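PDB 3GAZ: alcohol dehydrogenase superfamily protein from Novosphingobium aromaticivorans, which probably acts as an NADP-dependent oxidoreductase of the medium-chain dehydrogenase/reductase superfamily. Local coordinates for residues 13-16 and 17-21; 100-103 and 104-108; 169-173 and 174-178; 196-199 and 200-204. All blocks are in the same frame, centred on the assembly; numbering follows the deposited sequence.

Contact 1: residues 13-16 and 17-21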
ATOM      1  N   VAL A  13      -0.361 -15.577  -0.692  1.00 11.56           N
ATOM      2  CA  VAL A  13      -0.868 -15.918   0.624  1.00 13.48           C
ATOM      3  C   VAL A  13      -2.276 -15.343   0.553  1.00 17.93           C
ATOM      4  O   VAL A  13      -2.456 -14.128   0.461  1.00 17.84           O
ATOM      5  CB  VAL A  13      -0.058 -15.246   1.755  1.00 15.42           C
ATOM      6  CG1 VAL A  13      -0.705 -15.541   3.096  1.00 14.96           C
ATOM      7  CG2 VAL A  13       1.370 -15.773   1.748  1.00 12.69           C
ATOM      8  N   GLU A  14      -3.269 -16.225   0.558  1.00 18.67           N
ATOM      9  CA  GLU A  14      -4.662 -15.822   0.428  1.00 20.92           C
ATOM     10  C   GLU A  14      -5.312 -15.276   1.691  1.00 22.29           C
ATOM     11  O   GLU A  14      -6.098 -14.330   1.629  1.00 23.13           O
ATOM     12  CB  GLU A  14      -5.468 -16.998  -0.123  1.00 21.30           C
ATOM     13  CG  GLU A  14      -4.750 -17.692  -1.272  1.00 23.78           C
ATOM     14  CD  GLU A  14      -5.622 -18.673  -2.025  1.00 23.72           C
ATOM     15  OE1 GLU A  14      -6.301 -19.490  -1.369  1.00 23.24           O
ATOM     16  OE2 GLU A  14      -5.615 -18.631  -3.274  1.00 23.94           O
ATOM     17  N   GLU A  15      -4.990 -15.875   2.831  1.00 23.21           N
ATOM     18  CA  GLU A  15      -5.543 -15.434   4.103  1.00 25.01           C
ATOM     19  C   GLU A  15      -4.532 -15.619   5.225  1.00 23.30           C
ATOM     20  O   GLU A  15      -3.533 -16.323   5.063  1.00 22.02           O
ATOM     21  CB  GLU A  15      -6.827 -16.204   4.435  1.00 28.65           C
ATOM     22  CG  GLU A  15      -6.672 -17.719   4.575  1.00 30.98           C
ATOM     23  CD  GLU A  15      -6.723 -18.444   3.245  1.00 34.78           C
ATOM     24  OE1 GLU A  15      -7.624 -18.134   2.435  1.00 35.21           O
ATOM     25  OE2 GLU A  15      -5.874 -19.333   3.012  1.00 35.83           O
ATOM     26  N   ALA A  16      -4.798 -14.985   6.362  1.00 22.82           N
ATOM     27  CA  ALA A  16      -3.912 -15.074   7.515  1.00 22.89           C
ATOM     28  C   ALA A  16      -3.514 -16.518   7.798  1.00 23.43           C
ATOM     29  O   ALA A  16      -4.366 -17.405   7.870  1.00 22.58           O
ATOM     30  CB  ALA A  16      -4.587 -14.469   8.740  1.00 23.27           C
ATOM     31  N   ASN A  17      -2.212 -16.740   7.943  1.00 21.07           N
ATOM     32  CA  ASN A  17      -1.658 -18.057   8.231  1.00 21.43           C
ATOM     33  C   ASN A  17      -1.919 -19.099   7.159  1.00 20.57           C
ATOM     34  O   ASN A  17      -1.675 -20.285   7.370  1.00 20.42           O
ATOM     35  CB  ASN A  17      -2.186 -18.563   9.574  1.00 23.53           C
ATOM     36  CG  ASN A  17      -1.808 -17.652  10.718  1.00 23.97           C
ATOM     37  OD1 ASN A  17      -0.635 -17.323  10.897  1.00 25.27           O
ATOM     38  ND2 ASN A  17      -2.799 -17.235  11.499  1.00 22.88           N
ATOM     39  N   GLY A  18      -2.413 -18.658   6.010  1.00 20.69           N
ATOM     40  CA  GLY A  18      -2.688 -19.587   4.932  1.00 20.05           C
ATOM     41  C   GLY A  18      -1.415 -20.057   4.251  1.00 19.62           C
ATOM     42  O   GLY A  18      -0.344 -19.487   4.463  1.00 18.32           O
ATOM     43  N   PRO A  19      -1.499 -21.112   3.430  1.00 18.17           N
ATOM     44  CA  PRO A  19      -0.326 -21.633   2.728  1.00 17.82           C
ATOM     45  C   PRO A  19       0.091 -20.730   1.572  1.00 17.87           C
ATOM     46  O   PRO A  19      -0.678 -19.881   1.127  1.00 17.50           O
ATOM     47  CB  PRO A  19      -0.805 -22.994   2.231  1.00 18.61           C
ATOM     48  CG  PRO A  19      -2.258 -22.738   1.950  1.00 19.87           C
ATOM     49  CD  PRO A  19      -2.681 -21.955   3.173  1.00 18.69           C
ATOM     50  N   PHE A  20       1.316 -20.909   1.099  1.00 15.88           N
ATOM     51  CA  PHE A  20       1.801 -20.141  -0.035  1.00 16.11           C
ATOM     52  C   PHE A  20       1.230 -20.862  -1.251  1.00 17.86           C
ATOM     53  O   PHE A  20       1.659 -21.962  -1.594  1.00 19.10           O
ATOM     54  CB  PHE A  20       3.330 -20.138  -0.047  1.00 14.34           C
ATOM     55  CG  PHE A  20       3.932 -19.224   0.982  1.00 14.30           C
ATOM     56  CD1 PHE A  20       4.010 -17.853   0.747  1.00 13.13           C
ATOM     57  CD2 PHE A  20       4.362 -19.719   2.209  1.00 13.84           C
ATOM     58  CE1 PHE A  20       4.506 -16.991   1.720  1.00 15.46           C
ATOM     59  CE2 PHE A  20       4.860 -18.864   3.188  1.00 15.74           C
ATOM     60  CZ  PHE A  20       4.931 -17.495   2.944  1.00 14.53           C
ATOM     61  N   VAL A  21       0.241 -20.246  -1.886  1.00 15.74           N
ATOM     62  CA  VAL A  21      -0.415 -20.856  -3.033  1.00 15.46           C
ATOM     63  C   VAL A  21       0.162 -20.432  -4.376  1.00 16.07           C
ATOM     64  O   VAL A  21       0.140 -19.254  -4.719  1.00 16.24           O
ATOM     65  CB  VAL A  21      -1.925 -20.536  -3.018  1.00 15.09           C
ATOM     66  CG1 VAL A  21      -2.622 -21.202  -4.202  1.00 12.84           C
ATOM     67  CG2 VAL A  21      -2.529 -21.001  -1.698  1.00 12.93           C
TER
HETATM   68  O   HOH W   1      -3.171 -18.925   1.595  1.00 14.04           O
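The end of Glu14 reaches over Val21 at the loop end of a beta hairpin whose tip, Glu15 to Gly18, is a type II turn joining strands 7-13 and 20-26. The CB of Glu14 lies too far from Val21 to touch it. With CG anti to the carbonyl carbon (chi1 -44°) and the chain extended beyond it, the remaining atoms run across the valine at about a right angle. CG meets Val21 CG2 at 4.0 Å and CD follows at 3.9 Å from that same methyl; of the carboxylate oxygens, OE1 stays over CG2, whereas OE2 comes to 4.1 Å from Val21 CG1. Within this hairpin the carboxylate packs against the valine methyls. With an alanine here in place of Glu14, the CG2 and CG1 methyls of Val21 would probably lose the cover of the glutamate chain. The backbone of Glu14 is held separately: its N-H gives a bond to a water that in turn donates to Glu15 OE2 and Pro19 O, stitching the two arms together inside the loop. The turn itself is closed by Gly18 N, which donates to Glu15 O at 2.8 Å, and Asn17 takes the positive phi (62°) expected at its third position. Val13 and Phe20 run alongside each other, both against Arg52 of helix 46-52; Val13 packs further on Leu63 and Leu67, and Arg52 bonds to Gly18 O. Between the two arms, Val13 CG2 comes to 3.4 Å from Phe20 CE1.

Contact 2: residues 100-103 and 104-108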
ATOM      1  N   GLY A 100       1.250  -2.720   0.002  1.00 12.34           N
ATOM      2  CA  GLY A 100       0.472  -3.043  -1.181  1.00 13.22           C
ATOM      3  C   GLY A 100       1.306  -3.349  -2.418  1.00 14.33           C
ATOM      4  O   GLY A 100       0.764  -3.700  -3.468  1.00 14.40           O
ATOM      5  N   LEU A 101       2.622  -3.212  -2.303  1.00 13.12           N
ATOM      6  CA  LEU A 101       3.518  -3.489  -3.423  1.00 12.51           C
ATOM      7  C   LEU A 101       3.643  -4.998  -3.613  1.00 14.06           C
ATOM      8  O   LEU A 101       3.744  -5.743  -2.632  1.00 14.71           O
ATOM      9  CB  LEU A 101       4.904  -2.892  -3.152  1.00 12.17           C
ATOM     10  CG  LEU A 101       5.014  -1.362  -3.152  1.00 12.40           C
ATOM     11  CD1 LEU A 101       6.325  -0.943  -2.519  1.00 13.01           C
ATOM     12  CD2 LEU A 101       4.915  -0.836  -4.582  1.00 11.21           C
ATOM     13  N   GLN A 102       3.625  -5.452  -4.865  1.00 11.16           N
ATOM     14  CA  GLN A 102       3.756  -6.879  -5.134  1.00 12.55           C
ATOM     15  C   GLN A 102       5.043  -7.417  -4.511  1.00 12.42           C
ATOM     16  O   GLN A 102       6.099  -6.796  -4.625  1.00 11.70           O
ATOM     17  CB  GLN A 102       3.797  -7.167  -6.637  1.00 11.76           C
ATOM     18  CG  GLN A 102       3.951  -8.654  -6.921  1.00 10.69           C
ATOM     19  CD  GLN A 102       4.526  -8.949  -8.289  1.00 12.78           C
ATOM     20  OE1 GLN A 102       3.914  -8.653  -9.312  1.00 10.81           O
ATOM     21  NE2 GLN A 102       5.715  -9.542  -8.311  1.00 10.02           N
ATOM     22  N   GLY A 103       4.951  -8.579  -3.872  1.00 13.13           N
ATOM     23  CA  GLY A 103       6.120  -9.182  -3.251  1.00 12.02           C
ATOM     24  C   GLY A 103       7.044  -9.827  -4.266  1.00 12.36           C
ATOM     25  O   GLY A 103       6.739  -9.860  -5.464  1.00  9.85           O
ATOM     26  N   THR A 104       8.170 -10.361  -3.803  1.00 11.35           N
ATOM     27  CA  THR A 104       9.115 -10.978  -4.724  1.00 13.21           C
ATOM     28  C   THR A 104       9.001 -12.495  -4.883  1.00 13.21           C
ATOM     29  O   THR A 104       9.830 -13.106  -5.561  1.00 13.12           O
ATOM     30  CB  THR A 104      10.569 -10.594  -4.361  1.00 14.07           C
ATOM     31  OG1 THR A 104      10.900 -11.095  -3.059  1.00 12.74           O
ATOM     32  CG2 THR A 104      10.722  -9.075  -4.374  1.00 10.27           C
ATOM     33  N   HIS A 105       7.990 -13.106  -4.260  1.00 11.81           N
ATOM     34  CA  HIS A 105       7.772 -14.547  -4.405  1.00 10.90           C
ATOM     35  C   HIS A 105       7.044 -14.698  -5.743  1.00 12.52           C
ATOM     36  O   HIS A 105       5.905 -15.171  -5.798  1.00 12.53           O
ATOM     37  CB  HIS A 105       6.873 -15.091  -3.289  1.00 10.68           C
ATOM     38  CG  HIS A 105       7.453 -14.958  -1.916  1.00 11.94           C
ATOM     39  ND1 HIS A 105       6.697 -15.120  -0.773  1.00 12.67           N
ATOM     40  CD2 HIS A 105       8.713 -14.689  -1.500  1.00 11.35           C
ATOM     41  CE1 HIS A 105       7.468 -14.955   0.287  1.00 12.77           C
ATOM     42  NE2 HIS A 105       8.695 -14.693  -0.128  1.00 13.10           N
ATOM     43  N   ALA A 106       7.700 -14.263  -6.813  1.00 12.80           N
ATOM     44  CA  ALA A 106       7.114 -14.310  -8.149  1.00 14.01           C
ATOM     45  C   ALA A 106       8.196 -14.371  -9.210  1.00 13.12           C
ATOM     46  O   ALA A 106       9.332 -13.968  -8.972  1.00 13.60           O
ATOM     47  CB  ALA A 106       6.246 -13.074  -8.378  1.00 14.14           C
ATOM     48  N   GLN A 107       7.842 -14.863 -10.390  1.00 13.23           N
ATOM     49  CA  GLN A 107       8.816 -14.957 -11.464  1.00 13.66           C
ATOM     50  C   GLN A 107       9.178 -13.582 -12.014  1.00 13.68           C
ATOM     51  O   GLN A 107      10.280 -13.394 -12.517  1.00 11.98           O
ATOM     52  CB  GLN A 107       8.286 -15.840 -12.595  1.00 14.67           C
ATOM     53  CG  GLN A 107       8.118 -17.301 -12.207  1.00 14.31           C
ATOM     54  CD  GLN A 107       7.653 -18.149 -13.370  1.00 16.92           C
ATOM     55  OE1 GLN A 107       6.687 -17.802 -14.056  1.00 15.30           O
ATOM     56  NE2 GLN A 107       8.335 -19.270 -13.599  1.00 15.90           N
ATOM     57  N   PHE A 108       8.253 -12.625 -11.908  1.00 12.38           N
ATOM     58  CA  PHE A 108       8.492 -11.270 -12.411  1.00 12.38           C
ATOM     59  C   PHE A 108       7.971 -10.185 -11.469  1.00 14.27           C
ATOM     60  O   PHE A 108       7.109 -10.432 -10.631  1.00 12.38           O
ATOM     61  CB  PHE A 108       7.807 -11.072 -13.767  1.00 13.79           C
ATOM     62  CG  PHE A 108       8.267 -12.019 -14.831  1.00 13.41           C
ATOM     63  CD1 PHE A 108       9.366 -11.712 -15.625  1.00 12.67           C
ATOM     64  CD2 PHE A 108       7.603 -13.226 -15.036  1.00 13.04           C
ATOM     65  CE1 PHE A 108       9.799 -12.596 -16.613  1.00 13.72           C
ATOM     66  CE2 PHE A 108       8.029 -14.116 -16.020  1.00 14.54           C
ATOM     67  CZ  PHE A 108       9.129 -13.802 -16.810  1.00 12.87           C
TER
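In the GroES-like domain, the loop leading into strand 108-112 is clasped by Gln102, whose amide reaches across to Ala106 and Phe108. The chain leaves the backbone with CG anti to N (chi1 179°) and stays extended, carrying the amide past Gly103 to the far arm of the loop. There NE2 uses its two N-H groups in different directions. One gives a nearly straight bond to Phe108 O at 2.8 Å, arriving in the carbonyl plane; the other goes to Gly103 O at 3.0 Å, close to the C=O axis. Both acceptors lie in the amide plane, so the pair fixes the rotation of the group as well as its position. The methyl of Ala106 approaches off that plane, with CB 3.6 Å from NE2. A leucine here would probably leave the carbonyls of Gly103 and Phe108 without this shared donor and let the loop's two arms drift apart. Farther round, Thr104 OG1 is bonded to Ser42 OG and Asp70 O, and His105 NE2 to Tyr315 OH. His105 is also the centre of an inverse gamma turn, marked by a weak bond of 2.7 Å from Ala106 N to Thr104 O.

Contact 3: residues 169-173 and 174-178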
ATOM      1  N   GLN A 169      30.257  -5.492   9.036  1.00 14.59           N
ATOM      2  CA  GLN A 169      31.090  -5.283   7.863  1.00 14.59           C
ATOM      3  C   GLN A 169      31.108  -3.843   7.369  1.00 15.02           C
ATOM      4  O   GLN A 169      32.133  -3.371   6.877  1.00 12.97           O
ATOM      5  CB  GLN A 169      30.655  -6.244   6.750  1.00 13.04           C
ATOM      6  CG  GLN A 169      30.792  -7.710   7.168  1.00 13.78           C
ATOM      7  CD  GLN A 169      30.316  -8.685   6.108  1.00 12.25           C
ATOM      8  OE1 GLN A 169      30.956  -8.856   5.075  1.00 14.40           O
ATOM      9  NE2 GLN A 169      29.177  -9.325   6.361  1.00 11.19           N
ATOM     10  N   ILE A 170      29.982  -3.145   7.494  1.00 14.19           N
ATOM     11  CA  ILE A 170      29.923  -1.747   7.072  1.00 14.23           C
ATOM     12  C   ILE A 170      30.815  -0.932   8.007  1.00 15.67           C
ATOM     13  O   ILE A 170      31.656  -0.154   7.555  1.00 15.62           O
ATOM     14  CB  ILE A 170      28.475  -1.184   7.136  1.00 13.72           C
ATOM     15  CG1 ILE A 170      27.630  -1.784   6.009  1.00 14.46           C
ATOM     16  CG2 ILE A 170      28.492   0.344   7.022  1.00 14.93           C
ATOM     17  CD1 ILE A 170      26.177  -1.355   6.036  1.00 13.70           C
ATOM     18  N   ALA A 171      30.633  -1.131   9.309  1.00 14.91           N
ATOM     19  CA  ALA A 171      31.409  -0.416  10.317  1.00 15.23           C
ATOM     20  C   ALA A 171      32.912  -0.634  10.132  1.00 16.49           C
ATOM     21  O   ALA A 171      33.688   0.313  10.186  1.00 17.17           O
ATOM     22  CB  ALA A 171      30.983  -0.861  11.715  1.00 14.29           C
ATOM     23  N   LEU A 172      33.316  -1.882   9.919  1.00 16.95           N
ATOM     24  CA  LEU A 172      34.730  -2.196   9.728  1.00 18.96           C
ATOM     25  C   LEU A 172      35.283  -1.485   8.501  1.00 19.77           C
ATOM     26  O   LEU A 172      36.361  -0.891   8.550  1.00 20.71           O
ATOM     27  CB  LEU A 172      34.926  -3.711   9.586  1.00 18.28           C
ATOM     28  CG  LEU A 172      34.803  -4.507  10.887  1.00 18.58           C
ATOM     29  CD1 LEU A 172      34.689  -5.996  10.590  1.00 19.07           C
ATOM     30  CD2 LEU A 172      36.021  -4.212  11.771  1.00 18.76           C
ATOM     31  N   ALA A 173      34.538  -1.541   7.403  1.00 19.71           N
ATOM     32  CA  ALA A 173      34.960  -0.897   6.168  1.00 21.27           C
ATOM     33  C   ALA A 173      35.145   0.606   6.355  1.00 21.45           C
ATOM     34  O   ALA A 173      36.001   1.214   5.719  1.00 21.90           O
ATOM     35  CB  ALA A 173      33.942  -1.164   5.068  1.00 21.67           C
ATOM     36  N   ARG A 174      34.349   1.204   7.237  1.00 21.22           N
ATOM     37  CA  ARG A 174      34.444   2.641   7.468  1.00 23.41           C
ATOM     38  C   ARG A 174      35.487   3.042   8.511  1.00 22.93           C
ATOM     39  O   ARG A 174      35.514   4.188   8.963  1.00 21.27           O
ATOM     40  CB  ARG A 174      33.068   3.200   7.831  1.00 23.66           C
ATOM     41  CG  ARG A 174      32.040   2.969   6.728  1.00 28.03           C
ATOM     42  CD  ARG A 174      30.686   3.559   7.066  1.00 29.51           C
ATOM     43  NE  ARG A 174      30.642   5.010   6.903  1.00 32.48           N
ATOM     44  CZ  ARG A 174      30.631   5.638   5.730  1.00 32.66           C
ATOM     45  NH1 ARG A 174      30.665   4.946   4.599  1.00 34.00           N
ATOM     46  NH2 ARG A 174      30.573   6.962   5.688  1.00 34.68           N
ATOM     47  N   GLY A 175      36.335   2.087   8.890  1.00 22.77           N
ATOM     48  CA  GLY A 175      37.408   2.355   9.833  1.00 23.88           C
ATOM     49  C   GLY A 175      37.160   2.259  11.327  1.00 23.65           C
ATOM     50  O   GLY A 175      38.041   2.595  12.118  1.00 24.82           O
ATOM     51  N   ALA A 176      35.988   1.789  11.731  1.00 23.47           N
ATOM     52  CA  ALA A 176      35.686   1.689  13.154  1.00 22.43           C
ATOM     53  C   ALA A 176      36.255   0.431  13.796  1.00 22.58           C
ATOM     54  O   ALA A 176      36.574  -0.538  13.112  1.00 23.15           O
ATOM     55  CB  ALA A 176      34.176   1.731  13.361  1.00 22.35           C
ATOM     56  N   ARG A 177      36.399   0.464  15.116  1.00 22.52           N
ATOM     57  CA  ARG A 177      36.876  -0.692  15.860  1.00 23.57           C
ATOM     58  C   ARG A 177      35.583  -1.369  16.281  1.00 21.87           C
ATOM     59  O   ARG A 177      34.871  -0.879  17.157  1.00 21.83           O
ATOM     60  CB  ARG A 177      37.689  -0.259  17.081  1.00 27.46           C
ATOM     61  CG  ARG A 177      39.043   0.330  16.719  1.00 33.91           C
ATOM     62  CD  ARG A 177      40.009   0.237  17.892  1.00 39.51           C
ATOM     63  NE  ARG A 177      39.936  -1.069  18.550  1.00 45.21           N
ATOM     64  CZ  ARG A 177      40.048  -2.240  17.925  1.00 46.70           C
ATOM     65  NH1 ARG A 177      40.243  -2.287  16.613  1.00 48.09           N
ATOM     66  NH2 ARG A 177      39.958  -3.370  18.614  1.00 46.68           N
ATOM     67  N   VAL A 178      35.286  -2.495  15.642  1.00 19.46           N
ATOM     68  CA  VAL A 178      34.042  -3.210  15.879  1.00 18.60           C
ATOM     69  C   VAL A 178      34.051  -4.375  16.861  1.00 18.69           C
ATOM     70  O   VAL A 178      34.955  -5.212  16.858  1.00 17.53           O
ATOM     71  CB  VAL A 178      33.467  -3.707  14.531  1.00 18.18           C
ATOM     72  CG1 VAL A 178      32.095  -4.339  14.734  1.00 16.73           C
ATOM     73  CG2 VAL A 178      33.383  -2.540  13.550  1.00 17.56           C
TER
HETATM   74  O   HOH W   2      37.965  -0.822  10.740  1.00 28.26           O
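Val178 drives one methyl, CG2, into the angle between Ala171 and Leu172, and this is the tight part of the contact between the end of helix 162-173 and the start of strand 177-182. Ala171 CB stands only 3.5 Å from Val178 CG2, closer than carbons usually pack. Leu172 comes to the same methyl obliquely, CG and CD2 both touching it, CD2 at 3.6 Å. The leucine CG is set anti to its own carbonyl carbon (chi1 -75°), which swings the branch round toward the strand although its CB starts out away from it.

The loose side is bridged by solvent: a water donates to both Leu172 O and Ala176 O, joining the last helical turn to the exit. On a further flank, toward helix 132-145, Arg174 lies alongside Ile170, with CG over Ile170 O at 3.3 Å and CD at 3.9 Å from Ile170 CG2; its chain then leads away to pack on Trp139 and Val143 of that helix.

Between these flanks the backbone closes the helix. Ala176 N donates to Ala171 O at 3.1 Å, and Gly175 N donates to Leu172 O at 3.0 Å. Gly175 has a positive phi (87°) at which a side chain would collide with the preceding carbonyl. These paired bonds define a Schellman motif, here turning the helix into the next strand of a Rossmann-type beta-alpha-beta unit.

Contact 4: residues 196-199 and 200-204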
ATOM      1  N   THR A 196      35.536  -8.104  17.262  1.00 19.22           N
ATOM      2  CA  THR A 196      35.833  -8.747  18.533  1.00 19.71           C
ATOM      3  C   THR A 196      34.548  -9.345  19.079  1.00 19.35           C
ATOM      4  O   THR A 196      33.617  -8.622  19.435  1.00 21.49           O
ATOM      5  CB  THR A 196      36.391  -7.745  19.567  1.00 19.08           C
ATOM      6  OG1 THR A 196      37.643  -7.225  19.102  1.00 20.27           O
ATOM      7  CG2 THR A 196      36.594  -8.430  20.917  1.00 17.90           C
ATOM      8  N   PRO A 197      34.477 -10.682  19.145  1.00 19.33           N
ATOM      9  CA  PRO A 197      33.287 -11.368  19.650  1.00 19.15           C
ATOM     10  C   PRO A 197      33.057 -11.213  21.147  1.00 19.97           C
ATOM     11  O   PRO A 197      33.999 -11.195  21.942  1.00 19.18           O
ATOM     12  CB  PRO A 197      33.541 -12.820  19.264  1.00 18.51           C
ATOM     13  CG  PRO A 197      35.034 -12.927  19.384  1.00 15.68           C
ATOM     14  CD  PRO A 197      35.496 -11.653  18.711  1.00 17.60           C
ATOM     15  N   ILE A 198      31.785 -11.113  21.518  1.00 18.51           N
ATOM     16  CA  ILE A 198      31.382 -10.975  22.906  1.00 18.83           C
ATOM     17  C   ILE A 198      30.183 -11.880  23.143  1.00 20.06           C
ATOM     18  O   ILE A 198      29.142 -11.722  22.503  1.00 21.27           O
ATOM     19  CB  ILE A 198      30.989  -9.516  23.231  1.00 18.78           C
ATOM     20  CG1 ILE A 198      32.217  -8.610  23.096  1.00 17.30           C
ATOM     21  CG2 ILE A 198      30.378  -9.435  24.627  1.00 17.44           C
ATOM     22  CD1 ILE A 198      31.907  -7.117  23.160  1.00 17.62           C
ATOM     23  N   ASP A 199      30.333 -12.839  24.049  1.00 20.89           N
ATOM     24  CA  ASP A 199      29.247 -13.757  24.362  1.00 23.03           C
ATOM     25  C   ASP A 199      28.047 -12.923  24.810  1.00 23.62           C
ATOM     26  O   ASP A 199      28.136 -12.158  25.768  1.00 22.03           O
ATOM     27  CB  ASP A 199      29.681 -14.719  25.470  1.00 25.64           C
ATOM     28  CG  ASP A 199      28.801 -15.946  25.555  1.00 27.82           C
ATOM     29  OD1 ASP A 199      27.606 -15.807  25.894  1.00 28.54           O
ATOM     30  OD2 ASP A 199      29.310 -17.052  25.280  1.00 31.18           O
ATOM     31  N   ALA A 200      26.932 -13.074  24.100  1.00 25.19           N
ATOM     32  CA  ALA A 200      25.708 -12.322  24.378  1.00 26.10           C
ATOM     33  C   ALA A 200      25.138 -12.485  25.783  1.00 27.16           C
ATOM     34  O   ALA A 200      24.210 -11.768  26.162  1.00 26.04           O
ATOM     35  CB  ALA A 200      24.637 -12.681  23.340  1.00 27.61           C
ATOM     36  N   SER A 201      25.683 -13.419  26.556  1.00 27.79           N
ATOM     37  CA  SER A 201      25.206 -13.646  27.918  1.00 28.67           C
ATOM     38  C   SER A 201      25.900 -12.726  28.924  1.00 27.66           C
ATOM     39  O   SER A 201      25.448 -12.580  30.056  1.00 27.34           O
ATOM     40  CB  SER A 201      25.442 -15.103  28.321  1.00 29.31           C
ATOM     41  OG  SER A 201      26.828 -15.392  28.366  1.00 32.36           O
ATOM     42  N   ARG A 202      26.998 -12.107  28.505  1.00 27.00           N
ATOM     43  CA  ARG A 202      27.752 -11.215  29.377  1.00 25.76           C
ATOM     44  C   ARG A 202      27.047  -9.873  29.561  1.00 24.59           C
ATOM     45  O   ARG A 202      26.292  -9.438  28.694  1.00 24.31           O
ATOM     46  CB  ARG A 202      29.155 -11.001  28.803  1.00 26.77           C
ATOM     47  CG  ARG A 202      29.964 -12.287  28.688  1.00 25.05           C
ATOM     48  CD  ARG A 202      31.268 -12.056  27.956  1.00 25.55           C
ATOM     49  NE  ARG A 202      32.108 -11.068  28.624  1.00 25.09           N
ATOM     50  CZ  ARG A 202      33.202 -10.541  28.085  1.00 25.00           C
ATOM     51  NH1 ARG A 202      33.584 -10.911  26.872  1.00 24.53           N
ATOM     52  NH2 ARG A 202      33.910  -9.641  28.755  1.00 24.55           N
ATOM     53  N   GLU A 203      27.290  -9.225  30.697  1.00 23.72           N
ATOM     54  CA  GLU A 203      26.680  -7.933  30.992  1.00 22.82           C
ATOM     55  C   GLU A 203      27.456  -6.803  30.316  1.00 22.03           C
ATOM     56  O   GLU A 203      28.667  -6.906  30.109  1.00 18.63           O
ATOM     57  CB  GLU A 203      26.637  -7.693  32.504  1.00 25.14           C
ATOM     58  CG  GLU A 203      25.811  -8.705  33.288  1.00 29.99           C
ATOM     59  CD  GLU A 203      24.348  -8.730  32.872  1.00 33.18           C
ATOM     60  OE1 GLU A 203      23.711  -7.654  32.848  1.00 34.92           O
ATOM     61  OE2 GLU A 203      23.832  -9.828  32.576  1.00 34.64           O
ATOM     62  N   PRO A 204      26.762  -5.706  29.968  1.00 20.62           N
ATOM     63  CA  PRO A 204      27.392  -4.558  29.312  1.00 21.26           C
ATOM     64  C   PRO A 204      28.550  -3.994  30.130  1.00 22.69           C
ATOM     65  O   PRO A 204      29.617  -3.712  29.590  1.00 20.47           O
ATOM     66  CB  PRO A 204      26.239  -3.559  29.177  1.00 21.41           C
ATOM     67  CG  PRO A 204      25.027  -4.442  29.093  1.00 20.18           C
ATOM     68  CD  PRO A 204      25.320  -5.471  30.158  1.00 21.20           C
TER
HETATM   69  O   HOH W   3      35.039 -10.641  24.520  1.00 16.96           O
HETATM   70  O   HOH W   4      33.105 -13.192  25.364  1.00 26.59           O
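Where strand 196-199 gives way to the loop before helix 204-212, its last residues, Ile198 and Asp199, meet Ser201 and Arg202. Pro197 takes part through water alone: a water donates to its carbonyl O and weakly accepts from Arg202 NH1, lying in the plane of the guanidinium at its edge. Next comes Ile198, whose CG2 lies 4.2 Å from Arg202 NH1, the two side chains crossing at about a right angle; it also packs on Tyr207 and His211 of helix 204-212 and on Phe179 of the neighbouring strand. Asp199 carries most of the contact. A second water accepts from its N and from Arg202 NH1, holding the arginine head to the strand end. The carboxylate, placed by a CG anti to N (chi1 -162°), turns OD1 to Ser201, where two donors grip it: Ser201 N at 3.1 Å, on the anti lone pair, and Ser201 OG at 2.6 Å, from above the carboxylate plane. The two donors would be expected to favour the ionised aspartate. Its backbone O accepts from Arg202 N at 3.0 Å, while the methylene chain of Arg202 runs alongside, CD 4.0 Å from Asp199 CB. The bend at chi3 (59°) brings the guanidinium back toward the strand, and its NH2 forms a salt bridge with Glu210. Taken together, the bonds to Asp199 make a type I beta turn reinforced by an Asx turn, closing the edge strand of the parallel Rossmann-type sheet.

Along the chain the four contacts come in numerical order and fall into two groups, one in each half of the molecule. Contacts 1 and 2 lie on the same side of the chain's centre, their own centres about 15 Å apart, and meet where Phe20 packs on His105; contact 2 belongs to the GroES-like domain. Contacts 3 and 4, with centres about 18 Å apart, share the parallel sheet of the probable nucleotide-binding domain, as neighbouring strands 177-182 and 196-199 joined by a probable backbone bond between Val178 and Thr196. About 34 Å separates the centres of contacts 2 and 3, consistent with the two-domain build of medium-chain dehydrogenases.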